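Local coordinates for kelch domain-containing protein (Colletotrichum graminicola M1.001, PDB 5C92) that probably oxidises alcohols to aldehydes at a copper centre, using a kelch beta-propeller of the galactose oxidase type, at residues Pro16-Leu21 with Ala420-Val425; Asn186-Gln191 with Met198-Thr203. All coordinates share one frame; numbering follows the deposited sequence.

Interaction 1. Residues Pro16-Leu21 with Ala420-Val425; sequences PVAVAL and ATTHTV. With CU1 (copper (I) ion), chain D.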
loop_
_atom_site.group_PDB
_atom_site.type_symbol
_atom_site.label_atom_id
_atom_site.label_comp_id
_atom_site.label_asym_id
_atom_site.label_seq_id
_atom_site.Cartn_x
_atom_site.Cartn_y
_atom_site.Cartn_z
ATOM N N PRO A 16 -6.132 10.673 9.886
ATOM C CA PRO A 16 -6.104 9.695 8.774
ATOM C C PRO A 16 -5.017 8.637 8.990
ATOM O O PRO A 16 -4.017 8.595 8.269
ATOM C CB PRO A 16 -5.840 10.571 7.561
ATOM C CG PRO A 16 -5.024 11.667 8.110
ATOM C CD PRO A 16 -5.499 11.942 9.501
ATOM N N VAL A 17 -5.285 7.746 9.944
ATOM C CA VAL A 17 -4.438 6.607 10.288
ATOM C C VAL A 17 -4.469 5.468 9.267
ATOM O O VAL A 17 -3.511 4.694 9.167
ATOM C CB VAL A 17 -4.796 6.097 11.725
ATOM C CG1 VAL A 17 -3.963 4.900 12.136
ATOM C CG2 VAL A 17 -4.529 7.231 12.692
ATOM N N ALA A 18 -5.607 5.309 8.603
ATOM C CA ALA A 18 -5.745 4.383 7.484
ATOM C C ALA A 18 -6.381 5.174 6.375
ATOM O O ALA A 18 -7.217 6.070 6.617
ATOM C CB ALA A 18 -6.641 3.219 7.851
ATOM N N VAL A 19 -5.970 4.859 5.169
ATOM C CA VAL A 19 -6.464 5.522 3.983
ATOM C C VAL A 19 -6.553 4.533 2.825
ATOM O O VAL A 19 -5.821 3.524 2.756
ATOM C CB VAL A 19 -5.590 6.718 3.545
ATOM C CG1 VAL A 19 -5.438 7.736 4.674
ATOM C CG2 VAL A 19 -4.213 6.277 2.995
ATOM N N ALA A 20 -7.482 4.809 1.923
ATOM C CA ALA A 20 -7.706 3.952 0.735
ATOM C C ALA A 20 -8.069 4.806 -0.449
ATOM O O ALA A 20 -8.836 5.788 -0.307
ATOM C CB ALA A 20 -8.818 2.980 1.011
ATOM N N LEU A 21 -7.507 4.484 -1.605
ATOM C CA LEU A 21 -7.980 5.063 -2.868
ATOM C C LEU A 21 -9.217 4.333 -3.407
ATOM O O LEU A 21 -9.212 3.118 -3.564
ATOM C CB LEU A 21 -6.884 5.052 -3.920
ATOM C CG LEU A 21 -7.110 5.878 -5.170
ATOM C CD1 LEU A 21 -6.942 7.333 -4.863
ATOM C CD2 LEU A 21 -6.186 5.478 -6.331
ATOM N N ALA A 420 -4.312 0.702 -0.503
ATOM C CA ALA A 420 -4.743 1.246 0.789
ATOM C C ALA A 420 -3.622 1.019 1.784
ATOM O O ALA A 420 -2.804 0.099 1.593
ATOM C CB ALA A 420 -5.967 0.515 1.278
ATOM N N THR A 421 -3.581 1.798 2.850
ATOM C CA THR A 421 -2.466 1.630 3.778
ATOM C C THR A 421 -2.820 2.068 5.168
ATOM O O THR A 421 -3.699 2.950 5.370
ATOM C CB THR A 421 -1.154 2.343 3.292
ATOM O OG1 THR A 421 -0.044 1.976 4.123
ATOM C CG2 THR A 421 -1.280 3.815 3.342
ATOM N N THR A 422 -2.220 1.358 6.114
ATOM C CA THR A 422 -2.223 1.726 7.539
ATOM C C THR A 422 -1.025 1.019 8.202
ATOM O O THR A 422 -0.613 -0.077 7.755
ATOM C CB THR A 422 -3.578 1.420 8.237
ATOM O OG1 THR A 422 -3.616 2.002 9.549
ATOM C CG2 THR A 422 -3.855 -0.064 8.377
ATOM N N HIS A 423 -0.375 1.725 9.113
ATOM C CA HIS A 423 0.694 1.156 9.950
ATOM C C HIS A 423 1.893 0.692 9.147
ATOM O O HIS A 423 2.529 -0.268 9.538
ATOM C CB HIS A 423 0.152 -0.034 10.770
ATOM C CG HIS A 423 -0.719 0.380 11.896
ATOM N ND1 HIS A 423 -2.026 0.790 11.711
ATOM C CD2 HIS A 423 -0.462 0.533 13.214
ATOM C CE1 HIS A 423 -2.552 1.126 12.873
ATOM N NE2 HIS A 423 -1.618 1.005 13.793
ATOM N N THR A 424 2.171 1.377 8.033
ATOM C CA THR A 424 3.227 1.105 7.105
ATOM C C THR A 424 2.928 -0.029 6.130
ATOM O O THR A 424 3.773 -0.309 5.300
ATOM C CB THR A 424 4.655 0.821 7.719
ATOM O OG1 THR A 424 4.720 -0.490 8.338
ATOM C CG2 THR A 424 5.062 1.938 8.692
ATOM N N VAL A 425 1.803 -0.716 6.272
ATOM C CA VAL A 425 1.519 -1.916 5.488
ATOM C C VAL A 425 0.665 -1.531 4.282
ATOM O O VAL A 425 -0.400 -0.881 4.427
ATOM C CB VAL A 425 0.822 -2.948 6.365
ATOM C CG1 VAL A 425 0.442 -4.215 5.577
ATOM C CG2 VAL A 425 1.754 -3.295 7.489
HETATM CU CU CU1 D . -1.569 1.474 15.887
HETATM O O HOH W 1 -0.775 4.480 9.800
#
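Thr422 reaches across to Val17 with its hydroxyl: OG1 gives its hydrogen to Val17 O at 2.7 Å, approaching from above the carbonyl plane. With OG1 anti to the backbone N (chi1 -170°), the hydroxyl also stands where His423 ND1 can donate to Thr422 OG1 over 2.9 Å, with the acceptor tilted 20° from the imidazole plane. The same Val17 carbonyl accepts from a water, which in turn accepts from His423 N, so this one oxygen is gripped twice and is linked to the backbone of the metal ligand. His423 NE2 binds the copper ion at 2.1 Å, and the hydrogen bond that the other ring nitrogen, ND1, gives to Thr422 OG1 probably fixes the ring's rotation; Tyr120 and His335 are further ligands. Val17 CG1 lies 4.1 Å from His423 CE1, at a slant to the ring. Strand 18-21 runs antiparallel to the strand that carries Ala420-Thr422, within the galactose oxidase-like early set range; a type I' turn, Thr422-Val425, follows on this second segment and holds His423. Val19 and Thr421 form the hydrogen-bonded pair: Val19 N donates to Thr421 O at 3.0 Å, and Thr421 N returns to Val19 O at 2.8 Å. On their face, the side chains of Val19 and Thr421 lie side by side, pointing the same way, and touch through their CG2 methyls, while Thr421 OG1 donates to Val425 O. Leu339 covers this face. On the other, Ala18 CB packs on Thr422 CB, and Ala20 CB meets Ala420 CB at 3.8 Å.

Interaction 2. Residues Asn186-Gln191 with Met198-Thr203; sequences NGSVLQ and MNWYDT. With NAG (2-acetamido-2-deoxy-beta-D-glucopyranose), chain C.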
loop_
_atom_site.group_PDB
_atom_site.type_symbol
_atom_site.label_atom_id
_atom_site.label_comp_id
_atom_site.label_asym_id
_atom_site.label_seq_id
_atom_site.Cartn_x
_atom_site.Cartn_y
_atom_site.Cartn_z
ATOM N N ASN A 186 0.925 -18.555 -8.745
ATOM C CA ASN A 186 0.303 -19.791 -8.294
ATOM C C ASN A 186 -0.110 -19.760 -6.817
ATOM O O ASN A 186 0.064 -20.730 -6.082
ATOM C CB ASN A 186 1.289 -20.940 -8.608
ATOM C CG ASN A 186 0.672 -22.324 -8.456
ATOM O OD1 ASN A 186 -0.530 -22.515 -8.604
ATOM N ND2 ASN A 186 1.512 -23.294 -8.153
ATOM N N GLY A 187 -0.725 -18.661 -6.373
ATOM C CA GLY A 187 -1.247 -18.589 -4.990
ATOM C C GLY A 187 -0.204 -18.452 -3.869
ATOM O O GLY A 187 -0.516 -18.621 -2.691
ATOM N N SER A 188 1.031 -18.154 -4.239
ATOM C CA SER A 188 2.122 -18.044 -3.288
ATOM C C SER A 188 2.100 -16.620 -2.708
ATOM O O SER A 188 1.587 -15.683 -3.374
ATOM C CB SER A 188 3.454 -18.298 -3.976
ATOM O OG SER A 188 3.729 -17.329 -4.987
ATOM N N VAL A 189 2.586 -16.493 -1.466
ATOM C CA VAL A 189 2.872 -15.193 -0.829
ATOM C C VAL A 189 4.288 -15.209 -0.258
ATOM O O VAL A 189 4.623 -16.099 0.525
ATOM C CB VAL A 189 1.867 -14.910 0.288
ATOM C CG1 VAL A 189 2.193 -13.605 0.986
ATOM C CG2 VAL A 189 0.434 -14.904 -0.245
ATOM N N LEU A 190 5.119 -14.221 -0.637
ATOM C CA LEU A 190 6.406 -13.982 0.002
ATOM C C LEU A 190 6.206 -13.039 1.185
ATOM O O LEU A 190 5.537 -12.018 1.042
ATOM C CB LEU A 190 7.387 -13.376 -0.960
ATOM C CG LEU A 190 8.739 -13.040 -0.349
ATOM C CD1 LEU A 190 9.508 -14.291 0.064
ATOM C CD2 LEU A 190 9.538 -12.225 -1.327
ATOM N N GLN A 191 6.591 -13.518 2.371
ATOM C CA GLN A 191 6.825 -12.686 3.520
ATOM C C GLN A 191 8.279 -12.235 3.465
ATOM O O GLN A 191 9.213 -13.001 3.760
ATOM C CB GLN A 191 6.478 -13.442 4.780
ATOM C CG GLN A 191 6.978 -12.805 6.093
ATOM C CD GLN A 191 8.329 -13.396 6.547
ATOM O OE1 GLN A 191 8.585 -14.603 6.409
ATOM N NE2 GLN A 191 9.190 -12.548 7.089
ATOM N N MET A 198 13.149 -14.454 5.467
ATOM C CA MET A 198 12.013 -14.412 4.538
ATOM C C MET A 198 11.493 -15.809 4.293
ATOM O O MET A 198 12.251 -16.765 4.410
ATOM C CB MET A 198 12.475 -13.801 3.213
ATOM C CG MET A 198 13.164 -12.482 3.431
ATOM S SD MET A 198 13.551 -11.565 1.927
ATOM C CE MET A 198 14.741 -12.669 1.148
ATOM N N ASN A 199 10.203 -15.928 4.007
ATOM C CA ASN A 199 9.508 -17.211 3.908
ATOM C C ASN A 199 8.438 -17.158 2.814
ATOM O O ASN A 199 7.767 -16.132 2.603
ATOM C CB ASN A 199 8.844 -17.629 5.233
ATOM C CG ASN A 199 9.845 -17.923 6.351
ATOM O OD1 ASN A 199 10.377 -19.026 6.472
ATOM N ND2 ASN A 199 10.098 -16.936 7.172
ATOM N N TRP A 200 8.343 -18.243 2.056
ATOM C CA TRP A 200 7.277 -18.431 1.092
ATOM C C TRP A 200 6.141 -19.104 1.777
ATOM O O TRP A 200 6.324 -20.000 2.603
ATOM C CB TRP A 200 7.712 -19.295 -0.077
ATOM C CG TRP A 200 8.621 -18.601 -1.014
ATOM C CD1 TRP A 200 9.939 -18.826 -1.163
ATOM C CD2 TRP A 200 8.244 -17.703 -2.047
ATOM N NE1 TRP A 200 10.418 -18.090 -2.175
ATOM C CE2 TRP A 200 9.399 -17.371 -2.732
ATOM C CE3 TRP A 200 7.030 -17.112 -2.427
ATOM C CZ2 TRP A 200 9.403 -16.473 -3.802
ATOM C CZ3 TRP A 200 7.013 -16.266 -3.494
ATOM C CH2 TRP A 200 8.193 -15.915 -4.157
ATOM N N TYR A 201 4.953 -18.648 1.454
ATOM C CA TYR A 201 3.758 -19.333 1.870
ATOM C C TYR A 201 2.954 -19.709 0.616
ATOM O O TYR A 201 2.984 -18.992 -0.411
ATOM C CB TYR A 201 2.911 -18.454 2.771
ATOM C CG TYR A 201 3.450 -18.269 4.123
ATOM C CD1 TYR A 201 3.118 -19.150 5.147
ATOM C CD2 TYR A 201 4.302 -17.197 4.419
ATOM C CE1 TYR A 201 3.622 -18.984 6.425
ATOM C CE2 TYR A 201 4.825 -17.044 5.708
ATOM C CZ TYR A 201 4.463 -17.915 6.714
ATOM O OH TYR A 201 4.948 -17.740 8.032
ATOM N N ASP A 202 2.268 -20.849 0.696
ATOM C CA ASP A 202 1.406 -21.358 -0.401
ATOM C C ASP A 202 -0.009 -21.374 0.156
ATOM O O ASP A 202 -0.281 -21.924 1.264
ATOM C CB ASP A 202 1.897 -22.734 -0.858
ATOM C CG ASP A 202 1.029 -23.354 -1.933
ATOM O OD1 ASP A 202 -0.025 -22.797 -2.329
ATOM O OD2 ASP A 202 1.434 -24.441 -2.386
ATOM N N THR A 203 -0.867 -20.551 -0.446
ATOM C CA THR A 203 -2.201 -20.369 0.132
ATOM C C THR A 203 -3.221 -21.383 -0.364
ATOM O O THR A 203 -4.318 -21.387 0.171
ATOM C CB THR A 203 -2.769 -18.947 -0.086
ATOM O OG1 THR A 203 -2.811 -18.672 -1.492
ATOM C CG2 THR A 203 -1.863 -17.928 0.639
HETATM C C1 NAG C . 1.093 -24.644 -7.951
HETATM C C2 NAG C . 1.945 -25.437 -8.939
HETATM C C3 NAG C . 1.823 -26.939 -8.634
HETATM C C4 NAG C . 1.748 -27.316 -7.150
HETATM C C5 NAG C . 0.981 -26.341 -6.280
HETATM C C6 NAG C . 1.273 -26.635 -4.808
HETATM C C7 NAG C . 2.242 -24.572 -11.260
HETATM C C8 NAG C . 1.563 -24.263 -12.569
HETATM N N2 NAG C . 1.478 -25.090 -10.288
HETATM O O3 NAG C . 2.981 -27.607 -9.128
HETATM O O4 NAG C . 1.109 -28.580 -6.972
HETATM O O5 NAG C . 1.393 -25.016 -6.610
HETATM O O6 NAG C . 0.129 -26.343 -4.004
HETATM O O7 NAG C . 3.435 -24.364 -11.123
#
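Trp200 packs over Leu190 across a beta hairpin whose strands 188-191 and 197-202 are the two middle strands of a four-stranded antiparallel sheet, consistent with one blade of the propeller. The Leu190 side chain begins with CB over one face of the indole, 4.1 Å from the centroid of the six-membered ring and 22° off its normal, a CH-pi contact. CG then continues anti to the backbone N (chi1 177°), and CD1 ends over the centre of the Trp200 ring system, also touching Asn199 O at 3.6 Å and, more loosely, Met198 CB. CZ3 of Trp200 comes near Ser188 OG, which sits obliquely to the ring and whose hydrogen bond goes to Lys185 O; Trp200 NE1 bonds to Gln264 O.

The other face carries Val189, Gln191, Asn199 and Tyr201. Gln191 bends at chi2 (-95°), bringing OE1 to Asn199 ND2 at 2.9 Å; the two amides are nearly coplanar, and the bond lies in both amide planes. Gln191 NE2 turns to Lys197 O. Tyr201 presents its ring edge to Gln191 CB, and its OH bonds to Pro163 O. Two pairs, Val189 with Tyr201 and Gln191 with Asn199, exchange backbone bonds in both directions. At the open end of the hairpin Gly187 O takes two bonds from Thr203, from N and, in the carbonyl plane on a lone pair, from OG1 at 2.6 Å. Beyond it the glycan begins: Asn186 ND2 is joined to C1 of an N-acetylglucosamine, and the sugar folds back toward the second strand, where its O6 donates to Asp202 OD2 at 2.8 Å.

How the interactions relate
Along the chain, residues 16-21 come first and 420-425 last, so interaction 1 joins parts nearly 400 residues apart, with the whole of interaction 2 falling in between. Interaction 2 is local, tying neighbouring strands of one sheet through segments seven residues apart. The two share no strand or sheet: their centres lie 23 Å apart, their nearest atoms about 10 Å, and they do not touch. Interaction 1 is about 7 Å from the centre of the chain and carries a copper ligand, whereas interaction 2 is about 18 Å from it. One thus brings the early set domain to the metal centre; the other pairs the middle strands of an outlying sheet, beside a glycosylated asparagine.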